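Local coordinates for fibronectin type III domain-containing protein (Simiduia agarivorans, PDB 6P2K) that probably hydrolyses the backbone of xyloglucan or related beta-glucans as a glycoside hydrolase family 74 enzyme, this chain forming its zinc-bearing beta-propeller part, at residues S351-N354 with Q355-Y358; S425-G428 with G429-S433; W432-M435 with Q436-R439; S759-P762 with G763-L766. One frame throughout, in Å; residues are numbered along the deposited sequence.

Contact 1: S351-N354 with Q355-Y358; sequences STTN and QTMY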
ATOM      1  N   SER B 351       6.372 -15.218  44.679  1.00 24.98           N
ATOM      2  CA  SER B 351       5.741 -16.343  43.987  1.00 22.62           C
ATOM      3  C   SER B 351       6.237 -16.376  42.539  1.00 21.08           C
ATOM      4  O   SER B 351       7.282 -15.799  42.220  1.00 24.24           O
ATOM      5  CB  SER B 351       4.210 -16.243  44.087  1.00 23.32           C
ATOM      6  OG  SER B 351       3.588 -17.374  43.500  1.00 21.87           O
ATOM      7  N   THR B 352       5.484 -17.045  41.663  1.00 17.21           N
ATOM      8  CA  THR B 352       5.935 -17.313  40.299  1.00 19.22           C
ATOM      9  C   THR B 352       4.736 -17.616  39.409  1.00 18.51           C
ATOM     10  O   THR B 352       3.662 -17.988  39.890  1.00 21.62           O
ATOM     11  CB  THR B 352       6.913 -18.493  40.264  1.00 20.87           C
ATOM     12  OG1 THR B 352       7.307 -18.760  38.911  1.00 20.81           O
ATOM     13  CG2 THR B 352       6.255 -19.736  40.845  1.00 17.12           C
ATOM     14  N   THR B 353       4.933 -17.459  38.097  1.00 15.39           N
ATOM     15  CA  THR B 353       3.966 -17.974  37.133  1.00 20.68           C
ATOM     16  C   THR B 353       4.334 -19.360  36.623  1.00 23.10           C
ATOM     17  O   THR B 353       3.524 -19.965  35.907  1.00 21.11           O
ATOM     18  CB  THR B 353       3.799 -17.025  35.932  1.00 18.25           C
ATOM     19  OG1 THR B 353       5.034 -16.916  35.205  1.00 15.16           O
ATOM     20  CG2 THR B 353       3.325 -15.646  36.385  1.00 14.72           C
ATOM     21  N   ASN B 354       5.545 -19.837  36.961  1.00 21.13           N
ATOM     22  CA  ASN B 354       6.075 -21.200  36.839  1.00 23.29           C
ATOM     23  C   ASN B 354       7.572 -21.146  36.556  1.00 20.22           C
ATOM     24  O   ASN B 354       8.371 -21.745  37.282  1.00 21.93           O
ATOM     25  CB  ASN B 354       5.396 -22.038  35.750  1.00 26.28           C
ATOM     26  CG  ASN B 354       5.975 -23.443  35.657  1.00 30.47           C
ATOM     27  OD1 ASN B 354       6.788 -23.735  34.783  1.00 33.34           O
ATOM     28  ND2 ASN B 354       5.569 -24.315  36.575  1.00 31.70           N
ATOM     29  N   GLN B 355       7.960 -20.434  35.498  1.00 19.29           N
ATOM     30  CA  GLN B 355       9.356 -20.309  35.103  1.00 20.99           C
ATOM     31  C   GLN B 355       9.965 -18.977  35.520  1.00 20.46           C
ATOM     32  O   GLN B 355      11.035 -18.611  35.022  1.00 23.85           O
ATOM     33  CB  GLN B 355       9.504 -20.480  33.589  1.00 18.53           C
ATOM     34  CG  GLN B 355       8.744 -21.653  32.990  1.00 19.69           C
ATOM     35  CD  GLN B 355       9.026 -21.817  31.502  1.00 20.72           C
ATOM     36  OE1 GLN B 355       9.410 -22.896  31.048  1.00 21.92           O
ATOM     37  NE2 GLN B 355       8.845 -20.740  30.738  1.00 17.03           N
ATOM     38  N   THR B 356       9.313 -18.246  36.418  1.00 18.21           N
ATOM     39  CA  THR B 356       9.621 -16.842  36.644  1.00 19.37           C
ATOM     40  C   THR B 356       9.743 -16.563  38.139  1.00 21.43           C
ATOM     41  O   THR B 356       9.610 -17.458  38.978  1.00 21.94           O
ATOM     42  CB  THR B 356       8.544 -15.953  36.010  1.00 21.75           C
ATOM     43  OG1 THR B 356       7.260 -16.308  36.542  1.00 22.29           O
ATOM     44  CG2 THR B 356       8.521 -16.149  34.499  1.00 17.43           C
ATOM     45  N   MET B 357      10.008 -15.299  38.468  1.00 18.67           N
ATOM     46  CA  MET B 357      10.032 -14.827  39.845  1.00 21.01           C
ATOM     47  C   MET B 357       9.234 -13.536  39.920  1.00 21.69           C
ATOM     48  O   MET B 357       9.466 -12.612  39.133  1.00 17.66           O
ATOM     49  CB  MET B 357      11.466 -14.599  40.346  1.00 24.04           C
ATOM     50  CG  MET B 357      12.361 -15.828  40.277  1.00 26.70           C
ATOM     51  SD  MET B 357      13.171 -16.013  38.676  1.00 27.75           S
ATOM     52  CE  MET B 357      14.405 -14.717  38.772  1.00 24.49           C
ATOM     53  N   TYR B 358       8.297 -13.473  40.864  1.00 19.35           N
ATOM     54  CA  TYR B 358       7.398 -12.338  40.995  1.00 17.25           C
ATOM     55  C   TYR B 358       7.286 -11.942  42.456  1.00 21.77           C
ATOM     56  O   TYR B 358       7.250 -12.804  43.339  1.00 19.43           O
ATOM     57  CB  TYR B 358       6.007 -12.665  40.438  1.00 18.15           C
ATOM     58  CG  TYR B 358       5.871 -12.416  38.954  1.00 21.21           C
ATOM     59  CD1 TYR B 358       6.256 -13.377  38.031  1.00 21.27           C
ATOM     60  CD2 TYR B 358       5.357 -11.218  38.477  1.00 21.38           C
ATOM     61  CE1 TYR B 358       6.135 -13.152  36.669  1.00 17.48           C
ATOM     62  CE2 TYR B 358       5.229 -10.984  37.122  1.00 18.76           C
ATOM     63  CZ  TYR B 358       5.620 -11.955  36.226  1.00 16.89           C
ATOM     64  OH  TYR B 358       5.498 -11.724  34.882  1.00 19.57           O
TER
HETATM   65  O   HOH W   1       6.228 -18.969  33.700  1.00 18.40           O
HETATM   66  O   HOH W   2       5.170 -14.605  33.461  1.00 20.54           O
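Ser351 and Tyr358 close the base of this tight connection as an antiparallel hydrogen-bonded pair: Ser351 N reaches Tyr358 O at 2.9 Å, nearly straight at 171°, and Tyr358 N returns a bond to Ser351 O. The serine hydroxyl turns instead to Phe335 O. At Thr352 the OG1, lying anti to its own backbone nitrogen (chi1 178°), comes in above the plane of the Thr356 carbonyl and donates to Thr356 O at 2.6 Å. Thr352 OG1 in turn accepts from Asn354 N at 2.8 Å, an ST turn at the head of a loop joining strands 348-351 and 358-363, the middle pair of a four-stranded antiparallel propeller blade. Both branches of Thr353 touch the returning chain. Its OG1 pairs with Thr356 OG1 at 2.7 Å and also holds two waters, one of which accepts from Gln355 N while the other donates to Tyr358 OH, itself also hydrogen-bonded to Asp322 O; CG2 rests obliquely on Tyr358 CE1 at 3.8 Å. At Asn354, OD1 lies 3.4 Å from CG of Gln355, and ND2 is bound to Asn332. The extended Gln355 chain carries NE2 away to Asp326 and Asn420.

Contact 2: S425-G428 with G429-S433; sequences SWDG and GVSWS
Three groups converge on OG of Ser425. The hydroxyl donates to Ser431 O at 2.6 Å, accepts from Gly429 N at 2.9 Å, and takes a long, weak bond from Asp427 N. It can do so because OG stands anti to the serine nitrogen (chi1 -176°), directed into the curl of the chain, toward Ser431 O. The Asp427 carboxylate, beside it, does complementary work. Its OD1 uses the syn lone pair to receive Ser431 N at 2.9 Å along an almost straight line (175°), with Val430 N adding a weak, bent bond. OD2 meets Ser431 OG at 2.5 Å, a very short hydrogen bond, so the carboxylate is held through both oxygens and its rotation is fixed. Ser431 OG is further engaged by Thr392 and by a water that accepts from Trp426 N. On its apolar side, CB of Ser425 sits over the six-membered ring of Trp432, 3.6 Å from its centroid, as a CH-pi contact, while the indole NE1 bends weakly back to Gly429 O. The Trp426 ring offers its edge, CZ3 to CB of Ser433, at 4.0 Å. Gly428 and Gly429 both adopt positive phi, which lets the chain reverse so sharply. Serine, aspartate, glycine and tryptophan spaced in this way, in a turn between strands 421-425 and 431-432, are the signature of the Asp-box, the recurrent beta-hairpin motif of propeller blades in sialidases and in family 74 glycosidases.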
ATOM      1  N   SER B 425      15.843 -12.041  19.118  1.00 16.61           N
ATOM      2  CA  SER B 425      16.450 -10.783  19.526  1.00 17.34           C
ATOM      3  C   SER B 425      16.780  -9.949  18.301  1.00 18.31           C
ATOM      4  O   SER B 425      17.145 -10.489  17.253  1.00 18.16           O
ATOM      5  CB  SER B 425      17.723 -11.019  20.345  1.00 17.58           C
ATOM      6  OG  SER B 425      18.259  -9.792  20.814  1.00 17.56           O
ATOM      7  N   TRP B 426      16.657  -8.628  18.442  1.00 17.35           N
ATOM      8  CA  TRP B 426      17.030  -7.694  17.387  1.00 18.35           C
ATOM      9  C   TRP B 426      18.052  -6.664  17.851  1.00 20.34           C
ATOM     10  O   TRP B 426      18.265  -5.664  17.153  1.00 20.20           O
ATOM     11  CB  TRP B 426      15.785  -6.999  16.830  1.00 18.57           C
ATOM     12  CG  TRP B 426      14.774  -7.974  16.316  1.00 18.10           C
ATOM     13  CD1 TRP B 426      14.654  -8.431  15.039  1.00 17.90           C
ATOM     14  CD2 TRP B 426      13.759  -8.641  17.079  1.00 15.06           C
ATOM     15  NE1 TRP B 426      13.617  -9.327  14.951  1.00 17.37           N
ATOM     16  CE2 TRP B 426      13.051  -9.474  16.191  1.00 16.43           C
ATOM     17  CE3 TRP B 426      13.374  -8.602  18.421  1.00 13.04           C
ATOM     18  CZ2 TRP B 426      11.978 -10.267  16.604  1.00 16.04           C
ATOM     19  CZ3 TRP B 426      12.310  -9.390  18.831  1.00 17.61           C
ATOM     20  CH2 TRP B 426      11.624 -10.210  17.925  1.00 17.65           C
ATOM     21  N   ASP B 427      18.695  -6.881  18.999  1.00 19.88           N
ATOM     22  CA  ASP B 427      19.764  -6.014  19.491  1.00 23.05           C
ATOM     23  C   ASP B 427      20.994  -6.832  19.871  1.00 23.05           C
ATOM     24  O   ASP B 427      21.700  -6.524  20.835  1.00 21.24           O
ATOM     25  CB  ASP B 427      19.292  -5.157  20.668  1.00 24.18           C
ATOM     26  CG  ASP B 427      18.717  -5.978  21.819  1.00 26.17           C
ATOM     27  OD1 ASP B 427      18.969  -7.201  21.896  1.00 23.86           O
ATOM     28  OD2 ASP B 427      17.999  -5.386  22.654  1.00 24.73           O
ATOM     29  N   GLY B 428      21.265  -7.894  19.115  1.00 23.16           N
ATOM     30  CA  GLY B 428      22.451  -8.695  19.326  1.00 19.97           C
ATOM     31  C   GLY B 428      22.375  -9.692  20.457  1.00 21.31           C
ATOM     32  O   GLY B 428      23.414 -10.225  20.859  1.00 21.05           O
ATOM     33  N   GLY B 429      21.187  -9.968  20.986  1.00 18.18           N
ATOM     34  CA  GLY B 429      21.037 -10.924  22.063  1.00 17.93           C
ATOM     35  C   GLY B 429      20.893 -10.333  23.447  1.00 19.76           C
ATOM     36  O   GLY B 429      20.894 -11.090  24.425  1.00 16.22           O
ATOM     37  N   VAL B 430      20.775  -9.009  23.563  1.00 19.23           N
ATOM     38  CA  VAL B 430      20.559  -8.389  24.867  1.00 19.19           C
ATOM     39  C   VAL B 430      19.119  -8.593  25.322  1.00 19.51           C
ATOM     40  O   VAL B 430      18.863  -9.059  26.439  1.00 18.31           O
ATOM     41  CB  VAL B 430      20.933  -6.898  24.818  1.00 20.36           C
ATOM     42  CG1 VAL B 430      20.402  -6.171  26.047  1.00 23.10           C
ATOM     43  CG2 VAL B 430      22.442  -6.731  24.710  1.00 20.03           C
ATOM     44  N   SER B 431      18.156  -8.252  24.467  1.00 21.16           N
ATOM     45  CA  SER B 431      16.745  -8.322  24.817  1.00 19.44           C
ATOM     46  C   SER B 431      16.009  -9.180  23.800  1.00 17.70           C
ATOM     47  O   SER B 431      16.411  -9.274  22.638  1.00 18.53           O
ATOM     48  CB  SER B 431      16.118  -6.931  24.888  1.00 16.59           C
ATOM     49  OG  SER B 431      15.953  -6.376  23.594  1.00 18.04           O
ATOM     50  N   TRP B 432      14.911  -9.796  24.246  1.00 14.08           N
ATOM     51  CA  TRP B 432      14.267 -10.856  23.484  1.00 11.45           C
ATOM     52  C   TRP B 432      12.750 -10.747  23.547  1.00 16.37           C
ATOM     53  O   TRP B 432      12.178 -10.087  24.419  1.00 17.47           O
ATOM     54  CB  TRP B 432      14.669 -12.242  23.999  1.00 15.66           C
ATOM     55  CG  TRP B 432      16.138 -12.450  24.086  1.00 17.18           C
ATOM     56  CD1 TRP B 432      16.986 -11.955  25.040  1.00 13.14           C
ATOM     57  CD2 TRP B 432      16.944 -13.209  23.183  1.00 17.81           C
ATOM     58  NE1 TRP B 432      18.272 -12.359  24.778  1.00 16.35           N
ATOM     59  CE2 TRP B 432      18.274 -13.134  23.647  1.00 18.50           C
ATOM     60  CE3 TRP B 432      16.672 -13.945  22.025  1.00 15.82           C
ATOM     61  CZ2 TRP B 432      19.327 -13.768  22.994  1.00 15.40           C
ATOM     62  CZ3 TRP B 432      17.724 -14.575  21.375  1.00 18.52           C
ATOM     63  CH2 TRP B 432      19.033 -14.481  21.863  1.00 16.63           C
ATOM     64  N   SER B 433      12.110 -11.443  22.609  1.00 16.67           N
ATOM     65  CA  SER B 433      10.677 -11.685  22.611  1.00 17.22           C
ATOM     66  C   SER B 433      10.435 -13.058  22.001  1.00 20.04           C
ATOM     67  O   SER B 433      11.103 -13.439  21.038  1.00 20.38           O
ATOM     68  CB  SER B 433       9.912 -10.616  21.818  1.00 17.74           C
ATOM     69  OG  SER B 433       8.531 -10.937  21.742  1.00 18.08           O
TER
HETATM   70  O   HOH W   3      15.710  -6.995  20.612  1.00 17.79           O

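Contact 3: W432-M435 with Q436-R439; sequences WSNM and QHRR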
ATOM      1  N   TRP B 432      14.911  -9.796  24.246  1.00 14.08           N
ATOM      2  CA  TRP B 432      14.267 -10.856  23.484  1.00 11.45           C
ATOM      3  C   TRP B 432      12.750 -10.747  23.547  1.00 16.37           C
ATOM      4  O   TRP B 432      12.178 -10.087  24.419  1.00 17.47           O
ATOM      5  CB  TRP B 432      14.669 -12.242  23.999  1.00 15.66           C
ATOM      6  CG  TRP B 432      16.138 -12.450  24.086  1.00 17.18           C
ATOM      7  CD1 TRP B 432      16.986 -11.955  25.040  1.00 13.14           C
ATOM      8  CD2 TRP B 432      16.944 -13.209  23.183  1.00 17.81           C
ATOM      9  NE1 TRP B 432      18.272 -12.359  24.778  1.00 16.35           N
ATOM     10  CE2 TRP B 432      18.274 -13.134  23.647  1.00 18.50           C
ATOM     11  CE3 TRP B 432      16.672 -13.945  22.025  1.00 15.82           C
ATOM     12  CZ2 TRP B 432      19.327 -13.768  22.994  1.00 15.40           C
ATOM     13  CZ3 TRP B 432      17.724 -14.575  21.375  1.00 18.52           C
ATOM     14  CH2 TRP B 432      19.033 -14.481  21.863  1.00 16.63           C
ATOM     15  N   SER B 433      12.110 -11.443  22.609  1.00 16.67           N
ATOM     16  CA  SER B 433      10.677 -11.685  22.611  1.00 17.22           C
ATOM     17  C   SER B 433      10.435 -13.058  22.001  1.00 20.04           C
ATOM     18  O   SER B 433      11.103 -13.439  21.038  1.00 20.38           O
ATOM     19  CB  SER B 433       9.912 -10.616  21.818  1.00 17.74           C
ATOM     20  OG  SER B 433       8.531 -10.937  21.742  1.00 18.08           O
ATOM     21  N   ASN B 434       9.490 -13.805  22.570  1.00 20.71           N
ATOM     22  CA  ASN B 434       9.060 -15.062  21.965  1.00 19.71           C
ATOM     23  C   ASN B 434       7.568 -15.047  21.645  1.00 18.27           C
ATOM     24  O   ASN B 434       6.971 -16.107  21.433  1.00 18.15           O
ATOM     25  CB  ASN B 434       9.427 -16.255  22.857  1.00 15.81           C
ATOM     26  CG  ASN B 434       8.479 -16.447  24.035  1.00 16.42           C
ATOM     27  OD1 ASN B 434       7.842 -15.509  24.510  1.00 13.61           O
ATOM     28  ND2 ASN B 434       8.383 -17.682  24.508  1.00 13.84           N
ATOM     29  N   MET B 435       6.963 -13.854  21.586  1.00 19.56           N
ATOM     30  CA  MET B 435       5.522 -13.751  21.378  1.00 18.95           C
ATOM     31  C   MET B 435       5.095 -14.315  20.028  1.00 17.79           C
ATOM     32  O   MET B 435       3.970 -14.808  19.894  1.00 18.04           O
ATOM     33  CB  MET B 435       5.076 -12.292  21.502  1.00 17.70           C
ATOM     34  CG  MET B 435       5.220 -11.697  22.900  1.00 19.58           C
ATOM     35  SD  MET B 435       4.255 -12.546  24.173  1.00 20.44           S
ATOM     36  CE  MET B 435       2.586 -12.290  23.574  1.00 20.93           C
ATOM     37  N   GLN B 436       5.970 -14.262  19.018  1.00 14.19           N
ATOM     38  CA  GLN B 436       5.588 -14.725  17.688  1.00 14.16           C
ATOM     39  C   GLN B 436       5.437 -16.239  17.598  1.00 17.89           C
ATOM     40  O   GLN B 436       4.929 -16.726  16.582  1.00 18.11           O
ATOM     41  CB  GLN B 436       6.593 -14.234  16.639  1.00 14.39           C
ATOM     42  CG  GLN B 436       6.562 -12.719  16.427  1.00 19.01           C
ATOM     43  CD  GLN B 436       7.224 -12.271  15.125  1.00 24.39           C
ATOM     44  OE1 GLN B 436       7.707 -13.086  14.338  1.00 20.11           O
ATOM     45  NE2 GLN B 436       7.242 -10.961  14.897  1.00 27.95           N
ATOM     46  N   HIS B 437       5.844 -16.998  18.618  1.00 13.09           N
ATOM     47  CA  HIS B 437       5.601 -18.437  18.593  1.00 15.94           C
ATOM     48  C   HIS B 437       4.159 -18.785  18.938  1.00 17.52           C
ATOM     49  O   HIS B 437       3.727 -19.914  18.673  1.00 13.59           O
ATOM     50  CB  HIS B 437       6.577 -19.160  19.532  1.00 15.60           C
ATOM     51  CG  HIS B 437       6.032 -19.449  20.899  1.00 19.32           C
ATOM     52  ND1 HIS B 437       6.134 -18.554  21.946  1.00 21.08           N
ATOM     53  CD2 HIS B 437       5.417 -20.546  21.403  1.00 19.17           C
ATOM     54  CE1 HIS B 437       5.591 -19.082  23.028  1.00 19.43           C
ATOM     55  NE2 HIS B 437       5.147 -20.289  22.726  1.00 20.54           N
ATOM     56  N   ARG B 438       3.402 -17.834  19.480  1.00 15.60           N
ATOM     57  CA  ARG B 438       1.994 -18.040  19.808  1.00 19.91           C
ATOM     58  C   ARG B 438       1.161 -17.629  18.599  1.00 22.53           C
ATOM     59  O   ARG B 438       0.862 -16.448  18.404  1.00 20.56           O
ATOM     60  CB  ARG B 438       1.626 -17.253  21.060  1.00 24.36           C
ATOM     61  CG  ARG B 438       2.736 -17.243  22.108  1.00 28.49           C
ATOM     62  CD  ARG B 438       2.259 -16.743  23.462  1.00 35.30           C
ATOM     63  NE  ARG B 438       1.666 -17.811  24.262  1.00 43.53           N
ATOM     64  CZ  ARG B 438       2.301 -18.459  25.235  1.00 41.70           C
ATOM     65  NH1 ARG B 438       3.560 -18.160  25.532  1.00 37.12           N
ATOM     66  NH2 ARG B 438       1.673 -19.412  25.904  1.00 43.79           N
ATOM     67  N   ARG B 439       0.790 -18.613  17.778  1.00 19.61           N
ATOM     68  CA  ARG B 439       0.172 -18.353  16.486  1.00 20.22           C
ATOM     69  C   ARG B 439      -1.337 -18.159  16.563  1.00 21.54           C
ATOM     70  O   ARG B 439      -1.941 -17.738  15.571  1.00 21.69           O
ATOM     71  CB  ARG B 439       0.485 -19.496  15.509  1.00 18.29           C
ATOM     72  CG  ARG B 439       1.958 -19.888  15.441  1.00 15.53           C
ATOM     73  CD  ARG B 439       2.862 -18.711  15.070  1.00 18.40           C
ATOM     74  NE  ARG B 439       2.694 -18.274  13.684  1.00 17.35           N
ATOM     75  CZ  ARG B 439       3.381 -17.280  13.128  1.00 19.91           C
ATOM     76  NH1 ARG B 439       4.289 -16.618  13.836  1.00 15.78           N
ATOM     77  NH2 ARG B 439       3.163 -16.948  11.862  1.00 20.39           N
TER
HETATM   78  O   HOH W   4       8.416 -12.527  19.083  1.00 20.82           O
HETATM   79  O   HOH W   5       5.312 -15.800  25.382  1.00 26.02           O
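Gln436 follows Met435 into a short 3-10 turn, part of the connection that carries the chain from strand 431-432 of one sheet to strand 447-456 of the next in the propeller fold. The Gln436 backbone nitrogen gives its hydrogen to a water that also meets Ser433 OG, while the extended side chain leads away to Lys482. His437 makes two of the hydrogen bonds across the turn. Its ring nitrogen ND1 donates to Asn434 O at 2.6 Å, with the acceptor only 7° out of the ring plane, and its backbone N reaches the same oxygen at 3.2 Å from above the carbonyl plane. One carbonyl oxygen thus receives both the ring and the backbone N-H of His437, which holds the imidazole in a fixed rotation. The Asn434 amide runs alongside the ring, pointing the same way with the planes 41° apart; its ND2 lies 3.5 Å from CE1 of His437 and is hydrogen-bonded to Asn420 O. Arg438 continues the turn, its N bonding to Met435 O at 3.1 Å. Its CG lies over one face of the imidazole, toward the rim, and a bend at chi3 (85°) brings the guanidinium back so that NE2 of His437 lies over the rim of its face. A single water bridges NH1 of Arg438 and OD1 of Asn434. Arg439 folds back along the turn, and its NH1 donates to Gln436 O at 2.8 Å, lying in the plane of that carbonyl.

Contact 4: S759-P762 with G763-L766; sequences STTP and GAGL
Thr761 and Gly765 face each other across the tip of a beta hairpin, and the threonine hydroxyl settles most of the polar accounts there. OG1 donates to Gly765 O at 2.8 Å and accepts from Ala764 N at 2.9 Å. Both become possible because OG1 sits between the backbone nitrogen and the carbonyl carbon (chi1 63°), tucked inside the turn. Gly765 O has a second donor in Thr761 N, at 3.0 Å but weak and bent. The turn itself centres on Pro762, an inverse gamma turn in which Gly763 N bends back to Thr761 O at 2.9 Å, again weakly. Gly763, at phi 154°, takes a shape in which a side chain would strike the carbonyl of Pro762; Gly765 too has the positive phi that favours glycine. Ala764 O, in the turn, is supplied by Trp767 NE1 of the same hairpin's second strand, and Leu766 N by Asn10 OD1 from outside the hairpin. On the adjoining non-hydrogen-bonded pair the contact is apolar: the Thr760 and Leu766 side chains cross, CG2 meeting CD1 at 3.9 Å, and CD1 of Leu766 also lies 3.5 Å from Ser759 O. The Thr760 hydroxyl is bonded to Ser745 at the start of the neighbouring strand and to Thr744 just before it, and Ser759 OG to Ser746. The hairpin forms the middle of a four-stranded antiparallel sheet, flanked by strand 745-751 on one side and by the amino-terminal strand 7-8 on the other, while Val406 of strand 403-409 packs against both Thr760 and Leu766.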
ATOM      1  N   SER B 759      27.559 -20.531  22.130  1.00 18.50           N
ATOM      2  CA  SER B 759      27.185 -21.869  22.572  1.00 21.58           C
ATOM      3  C   SER B 759      25.860 -21.836  23.317  1.00 20.96           C
ATOM      4  O   SER B 759      25.653 -20.988  24.193  1.00 20.97           O
ATOM      5  CB  SER B 759      28.286 -22.489  23.450  1.00 21.74           C
ATOM      6  OG  SER B 759      29.569 -22.320  22.874  1.00 23.75           O
ATOM      7  N   THR B 760      24.973 -22.762  22.965  1.00 18.55           N
ATOM      8  CA  THR B 760      23.729 -22.966  23.686  1.00 17.33           C
ATOM      9  C   THR B 760      23.877 -24.150  24.631  1.00 20.14           C
ATOM     10  O   THR B 760      24.661 -25.070  24.383  1.00 17.81           O
ATOM     11  CB  THR B 760      22.575 -23.206  22.720  1.00 19.20           C
ATOM     12  OG1 THR B 760      22.814 -24.418  21.986  1.00 20.63           O
ATOM     13  CG2 THR B 760      22.459 -22.053  21.749  1.00 20.98           C
ATOM     14  N   THR B 761      23.128 -24.109  25.728  1.00 19.01           N
ATOM     15  CA  THR B 761      23.268 -25.081  26.798  1.00 17.23           C
ATOM     16  C   THR B 761      21.929 -25.738  27.093  1.00 19.92           C
ATOM     17  O   THR B 761      20.874 -25.119  26.911  1.00 18.72           O
ATOM     18  CB  THR B 761      23.801 -24.415  28.075  1.00 18.91           C
ATOM     19  OG1 THR B 761      22.848 -23.448  28.531  1.00 20.00           O
ATOM     20  CG2 THR B 761      25.124 -23.713  27.801  1.00 19.29           C
ATOM     21  N   PRO B 762      21.937 -26.998  27.552  1.00 18.65           N
ATOM     22  CA  PRO B 762      20.699 -27.699  27.913  1.00 20.22           C
ATOM     23  C   PRO B 762      20.191 -27.335  29.307  1.00 22.43           C
ATOM     24  O   PRO B 762      19.977 -28.200  30.156  1.00 24.71           O
ATOM     25  CB  PRO B 762      21.113 -29.170  27.827  1.00 20.69           C
ATOM     26  CG  PRO B 762      22.536 -29.150  28.264  1.00 23.58           C
ATOM     27  CD  PRO B 762      23.116 -27.872  27.700  1.00 20.64           C
ATOM     28  N   GLY B 763      20.015 -26.041  29.554  1.00 19.58           N
ATOM     29  CA  GLY B 763      19.519 -25.632  30.850  1.00 20.31           C
ATOM     30  C   GLY B 763      19.894 -24.238  31.303  1.00 21.02           C
ATOM     31  O   GLY B 763      19.312 -23.740  32.267  1.00 25.80           O
ATOM     32  N   ALA B 764      20.851 -23.588  30.632  1.00 18.06           N
ATOM     33  CA  ALA B 764      21.272 -22.247  31.027  1.00 21.33           C
ATOM     34  C   ALA B 764      21.290 -21.273  29.853  1.00 24.88           C
ATOM     35  O   ALA B 764      22.010 -20.268  29.899  1.00 20.34           O
ATOM     36  CB  ALA B 764      22.647 -22.284  31.700  1.00 22.01           C
ATOM     37  N   GLY B 765      20.526 -21.550  28.797  1.00 22.12           N
ATOM     38  CA  GLY B 765      20.399 -20.584  27.721  1.00 20.90           C
ATOM     39  C   GLY B 765      21.673 -20.412  26.907  1.00 19.00           C
ATOM     40  O   GLY B 765      22.466 -21.336  26.727  1.00 20.17           O
ATOM     41  N   LEU B 766      21.871 -19.188  26.420  1.00 18.85           N
ATOM     42  CA  LEU B 766      22.881 -18.881  25.419  1.00 16.16           C
ATOM     43  C   LEU B 766      24.009 -18.060  26.026  1.00 21.98           C
ATOM     44  O   LEU B 766      23.768 -17.113  26.781  1.00 25.30           O
ATOM     45  CB  LEU B 766      22.255 -18.116  24.252  1.00 16.80           C
ATOM     46  CG  LEU B 766      23.196 -17.479  23.230  1.00 17.34           C
ATOM     47  CD1 LEU B 766      23.939 -18.547  22.440  1.00 16.21           C
ATOM     48  CD2 LEU B 766      22.407 -16.562  22.306  1.00 18.61           C
TER

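Contacts 2 and 3 are consecutive on the chain and share Trp432 and Ser433, their centres 13 Å apart. Trp432 is also the bridge to contact 4: its CH2 atom packs on CD2 of Leu766 at 4.0 Å. Contact 1 stands apart, about 20 Å between centres from contact 4 and about 7 Å between nearest atoms from contact 3, yet Asn420 joins contacts 1 and 3 by accepting from Gln355 through its side chain and from Asn434 through its backbone. Different zinc sites lie near contacts 1 and 4: the side chain of Asn354 is about 8 Å from one zinc ion, near its ligand Gln16, and that of Thr760 about 9 Å from another, near Asp405.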